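Local coordinates for novel protein similar to vertebrate potassium voltage-gated channel, subfamily H (Eag-related) family (Danio rerio, PDB 3UKN), which probably forms, as a tetramer, a voltage-gated delayed-rectifier potassium channel, of which this chain is the cytoplasmic C-linker and cyclic nucleotide-binding homology domain, at residues I145-L150 / Q154-N159; E107-Q112 / A118-C123. All blocks are in the same frame, centred on the assembly; numbering follows the deposited sequence.

Contact 1. Residues I145-L150 / Q154-N159; sequences IGSDSL and QVIKTN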
loop_
_atom_site.group_PDB
_atom_site.type_symbol
_atom_site.label_atom_id
_atom_site.label_comp_id
_atom_site.label_asym_id
_atom_site.label_seq_id
_atom_site.Cartn_x
_atom_site.Cartn_y
_atom_site.Cartn_z
ATOM N N ILE B 145 15.735 -8.271 11.829
ATOM C CA ILE B 145 15.867 -9.013 10.585
ATOM C C ILE B 145 15.853 -8.074 9.381
ATOM O O ILE B 145 14.949 -7.243 9.244
ATOM C CB ILE B 145 14.721 -10.015 10.418
ATOM C CG1 ILE B 145 14.621 -10.913 11.654
ATOM C CG2 ILE B 145 14.920 -10.863 9.155
ATOM C CD1 ILE B 145 13.282 -11.636 11.759
ATOM N N GLY B 146 16.846 -8.212 8.500
ATOM C CA GLY B 146 16.936 -7.334 7.353
ATOM C C GLY B 146 18.132 -7.569 6.459
ATOM O O GLY B 146 18.520 -8.705 6.175
ATOM N N SER B 147 18.708 -6.466 6.007
ATOM C CA SER B 147 19.844 -6.500 5.112
ATOM C C SER B 147 20.751 -5.316 5.419
ATOM O O SER B 147 20.334 -4.353 6.060
ATOM C CB SER B 147 19.362 -6.453 3.666
ATOM O OG SER B 147 20.426 -6.192 2.779
ATOM N N ASP B 148 21.996 -5.407 4.965
ATOM C CA ASP B 148 23.022 -4.419 5.252
ATOM C C ASP B 148 23.099 -3.294 4.218
ATOM O O ASP B 148 23.763 -2.296 4.460
ATOM C CB ASP B 148 24.387 -5.110 5.352
ATOM C CG ASP B 148 24.814 -5.741 4.044
ATOM O OD1 ASP B 148 24.250 -6.789 3.677
ATOM O OD2 ASP B 148 25.715 -5.192 3.377
ATOM N N SER B 149 22.444 -3.430 3.070
ATOM C CA SER B 149 22.551 -2.363 2.063
ATOM C C SER B 149 21.228 -1.671 1.762
ATOM O O SER B 149 20.731 -1.715 0.640
ATOM C CB SER B 149 23.193 -2.876 0.773
ATOM O OG SER B 149 24.604 -2.787 0.850
ATOM N N LEU B 150 20.683 -1.003 2.771
ATOM C CA LEU B 150 19.310 -0.543 2.726
ATOM C C LEU B 150 19.101 0.786 2.010
ATOM O O LEU B 150 17.963 1.144 1.702
ATOM C CB LEU B 150 18.744 -0.467 4.143
ATOM C CG LEU B 150 18.741 -1.791 4.910
ATOM C CD1 LEU B 150 18.173 -1.609 6.308
ATOM C CD2 LEU B 150 17.945 -2.843 4.158
ATOM N N GLN B 154 17.479 -0.388 -4.721
ATOM C CA GLN B 154 16.406 -0.886 -5.553
ATOM C C GLN B 154 15.909 -2.200 -4.970
ATOM O O GLN B 154 15.108 -2.219 -4.032
ATOM C CB GLN B 154 16.888 -1.080 -6.991
ATOM N N VAL B 155 16.411 -3.301 -5.518
ATOM C CA VAL B 155 15.976 -4.625 -5.114
ATOM C C VAL B 155 17.033 -5.344 -4.289
ATOM O O VAL B 155 18.197 -5.424 -4.686
ATOM C CB VAL B 155 15.638 -5.501 -6.342
ATOM C CG1 VAL B 155 15.388 -6.940 -5.913
ATOM C CG2 VAL B 155 14.424 -4.938 -7.103
ATOM N N ILE B 156 16.608 -5.872 -3.143
ATOM C CA ILE B 156 17.439 -6.743 -2.322
ATOM C C ILE B 156 16.822 -8.131 -2.324
ATOM O O ILE B 156 15.755 -8.343 -1.736
ATOM C CB ILE B 156 17.536 -6.257 -0.854
ATOM C CG1 ILE B 156 18.412 -5.001 -0.748
ATOM C CG2 ILE B 156 18.095 -7.359 0.038
ATOM C CD1 ILE B 156 18.390 -4.370 0.649
ATOM N N LYS B 157 17.486 -9.078 -2.986
ATOM C CA LYS B 157 16.946 -10.422 -3.074
ATOM C C LYS B 157 17.313 -11.224 -1.824
ATOM O O LYS B 157 18.474 -11.282 -1.424
ATOM C CB LYS B 157 17.424 -11.105 -4.356
ATOM N N THR B 158 16.310 -11.831 -1.200
ATOM C CA THR B 158 16.525 -12.572 0.044
ATOM C C THR B 158 17.132 -13.955 -0.188
ATOM O O THR B 158 16.801 -14.642 -1.155
ATOM C CB THR B 158 15.226 -12.701 0.861
ATOM O OG1 THR B 158 14.222 -13.325 0.053
ATOM C CG2 THR B 158 14.736 -11.304 1.325
ATOM N N ASN B 159 18.014 -14.348 0.725
ATOM C CA ASN B 159 18.812 -15.556 0.592
ATOM C C ASN B 159 18.311 -16.715 1.452
ATOM O O ASN B 159 18.902 -17.797 1.448
ATOM C CB ASN B 159 20.255 -15.243 0.971
ATOM C CG ASN B 159 20.386 -14.833 2.423
ATOM O OD1 ASN B 159 19.609 -15.278 3.276
ATOM N ND2 ASN B 159 21.342 -13.965 2.712
#
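Ile156 closes against Ser147, Ser149 and Leu150 in the loop after strand 144-146, the part of the beta-roll that corresponds to the phosphate-binding cassette of cyclic nucleotide-binding domains. It is a worked example of how one branched side chain can pack a turn of the chain without a polar bond between the two segments. From the CB of Ile156, which points at residues 145-150, the two branches part. Ile156 CG2 lies 3.8 Å from Ser147 OG and is also close to the CB of that serine. CG1 is turned opposite the carbonyl carbon (chi1 -72°), and the extended second torsion carries CD1 toward the bend. There the terminal methyl meets both CB and OG of Ser147, the distance from Ile156 CD1 to Ser147 OG being 3.5 Å. The backbone oxygen Ser149 O is equally close to Ile156 CD1, at 3.5 Å. Leu150 adds a contact between two apolar side chains, its CD2 3.9 Å from Ile156 CD1, the leucine and isoleucine crossing at a slant. Leu150 begins by pointing away from Ile156, but the end of its side chain comes back to meet it, while packing also on Phe192 and Ile196 of helix 186-199. Within the bend, Asp148 makes a salt bridge to Arg205 and a hydrogen bond to Asn203, tying the loop to the C-terminal segment that, in KCNH channels, fills the pocket where a nucleotide would bind. The backbone of Ile156 is itself hydrogen-bonded to that of Leu116. The hydroxyl touched by the isoleucine has a local role as well: as in an ST turn, Ser149 N donates a weak but nearly straight hydrogen bond to Ser147 OG, 3.4 Å long with an angle of 172° at the hydrogen.

Contact 2. Residues E107-Q112 / A118-C123; sequences EFLIRQ and AIYFVC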
loop_
_atom_site.group_PDB
_atom_site.type_symbol
_atom_site.label_atom_id
_atom_site.label_comp_id
_atom_site.label_asym_id
_atom_site.label_seq_id
_atom_site.Cartn_x
_atom_site.Cartn_y
_atom_site.Cartn_z
ATOM N N GLU B 107 3.975 -19.794 9.534
ATOM C CA GLU B 107 3.671 -18.726 8.577
ATOM C C GLU B 107 4.981 -18.088 8.105
ATOM O O GLU B 107 5.849 -17.776 8.923
ATOM C CB GLU B 107 2.719 -17.680 9.194
ATOM C CG GLU B 107 2.554 -16.392 8.371
ATOM C CD GLU B 107 1.574 -15.377 9.003
ATOM O OE1 GLU B 107 0.940 -15.710 10.034
ATOM O OE2 GLU B 107 1.447 -14.244 8.466
ATOM N N PHE B 108 5.134 -17.911 6.792
ATOM C CA PHE B 108 6.369 -17.334 6.240
ATOM C C PHE B 108 6.422 -15.822 6.437
ATOM O O PHE B 108 5.540 -15.099 5.957
ATOM C CB PHE B 108 6.505 -17.643 4.737
ATOM C CG PHE B 108 6.949 -19.044 4.438
ATOM C CD1 PHE B 108 8.286 -19.319 4.156
ATOM C CD2 PHE B 108 6.030 -20.089 4.431
ATOM C CE1 PHE B 108 8.700 -20.612 3.884
ATOM C CE2 PHE B 108 6.442 -21.396 4.160
ATOM C CZ PHE B 108 7.781 -21.654 3.882
ATOM N N LEU B 109 7.448 -15.337 7.127
ATOM C CA LEU B 109 7.680 -13.895 7.206
ATOM C C LEU B 109 8.280 -13.453 5.887
ATOM O O LEU B 109 7.874 -12.444 5.315
ATOM C CB LEU B 109 8.623 -13.569 8.359
ATOM C CG LEU B 109 9.063 -12.112 8.450
ATOM C CD1 LEU B 109 7.827 -11.260 8.591
ATOM C CD2 LEU B 109 9.988 -11.914 9.635
ATOM N N ILE B 110 9.220 -14.261 5.393
ATOM C CA ILE B 110 9.966 -13.993 4.165
ATOM C C ILE B 110 10.200 -15.295 3.401
ATOM O O ILE B 110 10.519 -16.317 4.000
ATOM C CB ILE B 110 11.327 -13.373 4.512
ATOM C CG1 ILE B 110 11.159 -11.873 4.737
ATOM C CG2 ILE B 110 12.354 -13.654 3.421
ATOM C CD1 ILE B 110 12.065 -11.311 5.784
ATOM N N ARG B 111 10.026 -15.267 2.083
ATOM C CA ARG B 111 10.311 -16.446 1.264
ATOM C C ARG B 111 11.598 -16.214 0.499
ATOM O O ARG B 111 11.798 -15.152 -0.100
ATOM C CB ARG B 111 9.179 -16.734 0.281
ATOM C CG ARG B 111 7.935 -17.349 0.899
ATOM C CD ARG B 111 6.907 -17.756 -0.175
ATOM N NE ARG B 111 5.627 -18.134 0.423
ATOM C CZ ARG B 111 5.366 -19.326 0.961
ATOM N NH1 ARG B 111 6.285 -20.285 0.969
ATOM N NH2 ARG B 111 4.179 -19.565 1.491
ATOM N N GLN B 112 12.476 -17.209 0.535
ATOM C CA GLN B 112 13.771 -17.102 -0.119
ATOM C C GLN B 112 13.598 -16.672 -1.578
ATOM O O GLN B 112 12.725 -17.180 -2.289
ATOM C CB GLN B 112 14.517 -18.429 -0.034
ATOM C CG GLN B 112 15.839 -18.418 -0.770
ATOM C CD GLN B 112 16.629 -19.679 -0.554
ATOM O OE1 GLN B 112 16.331 -20.464 0.344
ATOM N NE2 GLN B 112 17.646 -19.888 -1.381
ATOM N N ALA B 118 10.962 -4.795 3.757
ATOM C CA ALA B 118 11.032 -4.134 5.054
ATOM C C ALA B 118 12.147 -4.728 5.900
ATOM O O ALA B 118 12.664 -5.803 5.594
ATOM C CB ALA B 118 9.697 -4.305 5.793
ATOM N N ILE B 119 12.497 -4.031 6.981
ATOM C CA ILE B 119 13.239 -4.661 8.067
ATOM C C ILE B 119 12.244 -4.945 9.175
ATOM O O ILE B 119 11.301 -4.177 9.377
ATOM C CB ILE B 119 14.395 -3.782 8.593
ATOM C CG1 ILE B 119 13.870 -2.492 9.189
ATOM C CG2 ILE B 119 15.346 -3.432 7.473
ATOM C CD1 ILE B 119 14.992 -1.542 9.597
ATOM N N TYR B 120 12.442 -6.058 9.870
ATOM C CA TYR B 120 11.493 -6.536 10.874
ATOM C C TYR B 120 12.162 -6.682 12.240
ATOM O O TYR B 120 13.351 -6.987 12.343
ATOM C CB TYR B 120 10.901 -7.885 10.444
ATOM C CG TYR B 120 10.291 -7.847 9.078
ATOM C CD1 TYR B 120 8.934 -7.613 8.916
ATOM C CD2 TYR B 120 11.070 -8.029 7.945
ATOM C CE1 TYR B 120 8.359 -7.567 7.654
ATOM C CE2 TYR B 120 10.519 -7.976 6.685
ATOM C CZ TYR B 120 9.156 -7.748 6.539
ATOM O OH TYR B 120 8.594 -7.688 5.275
ATOM N N PHE B 121 11.382 -6.467 13.287
ATOM C CA PHE B 121 11.890 -6.572 14.642
ATOM C C PHE B 121 10.964 -7.528 15.374
ATOM O O PHE B 121 9.752 -7.344 15.344
ATOM C CB PHE B 121 11.894 -5.177 15.300
ATOM C CG PHE B 121 12.290 -5.178 16.772
ATOM C CD1 PHE B 121 13.614 -5.005 17.154
ATOM C CD2 PHE B 121 11.332 -5.312 17.764
ATOM C CE1 PHE B 121 13.987 -4.999 18.508
ATOM C CE2 PHE B 121 11.692 -5.299 19.112
ATOM C CZ PHE B 121 13.021 -5.146 19.486
ATOM N N VAL B 122 11.523 -8.562 16.005
ATOM C CA VAL B 122 10.726 -9.487 16.824
ATOM C C VAL B 122 10.466 -8.951 18.246
ATOM O O VAL B 122 11.392 -8.873 19.044
ATOM C CB VAL B 122 11.424 -10.860 16.946
ATOM C CG1 VAL B 122 10.466 -11.917 17.496
ATOM C CG2 VAL B 122 11.968 -11.293 15.607
ATOM N N CYS B 123 9.217 -8.590 18.561
ATOM C CA CYS B 123 8.855 -8.197 19.942
ATOM C C CYS B 123 8.559 -9.398 20.833
ATOM O O CYS B 123 8.772 -9.347 22.033
ATOM C CB CYS B 123 7.632 -7.269 19.996
ATOM S SG CYS B 123 7.699 -5.812 18.976
#
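The beta-roll of the cyclic nucleotide-binding homology domain has an interior where its two sheets face each other, and Leu109, Ile110 and Tyr120 meet inside it. Leu109 and Ile110 form a classic beta bulge opposite Val162, so that two consecutive residues turn their side chains toward residues 118-123. The Tyr120 ring receives both. Leu109 CD1 sits over one face in a CH-pi contact, 4.0 Å from the centroid of the Tyr120 ring and 21° off the normal, displaced toward the CD1-CE1 rim. The chi1 of Leu109, 174°, swings CG opposite the backbone N and toward the ring; CD2 of Leu109 comes within 4.1 Å of Tyr120 CG. Ile110 comes obliquely from the same side of the ring, toward its CD2-CE2 half, its CD1 3.8 Å from Tyr120 CE2. The two aliphatic tips thus divide the ring between them, while the polar end of the tyrosine is taken up elsewhere: Tyr120 OH is hydrogen-bonded to Asn49 OD1, in the segment following helix 32-45. Around this buried group, Leu109 rests on Val162 of strand 161-164, Leu170 of strand 168-174 and Ile145 of strand 144-146, and so joins the small four-stranded sheet to the larger mixed one.

Followed from the N terminus, the chain first passes through contact 2, where residues 107-112 and 118-123 close the five-residue connection 113-117 and bring the two sheets of the roll together. After the hairpin of strands 127-131 and 134-139 it reaches contact 1, which closes the shorter connection 151-153. The two therefore stand in series, neither nested nor crossed, with their centres about 12 Å apart. They are nonetheless joined laterally, across the sheet: strands 118-122 and 144-146 are antiparallel neighbours, with a probable hydrogen bond from Ile145 N to Tyr120 O of 2.8 Å, and Leu150 packs on Ile119. The interior of the roll and the loop after strand 144-146 thus meet at this pair of strands.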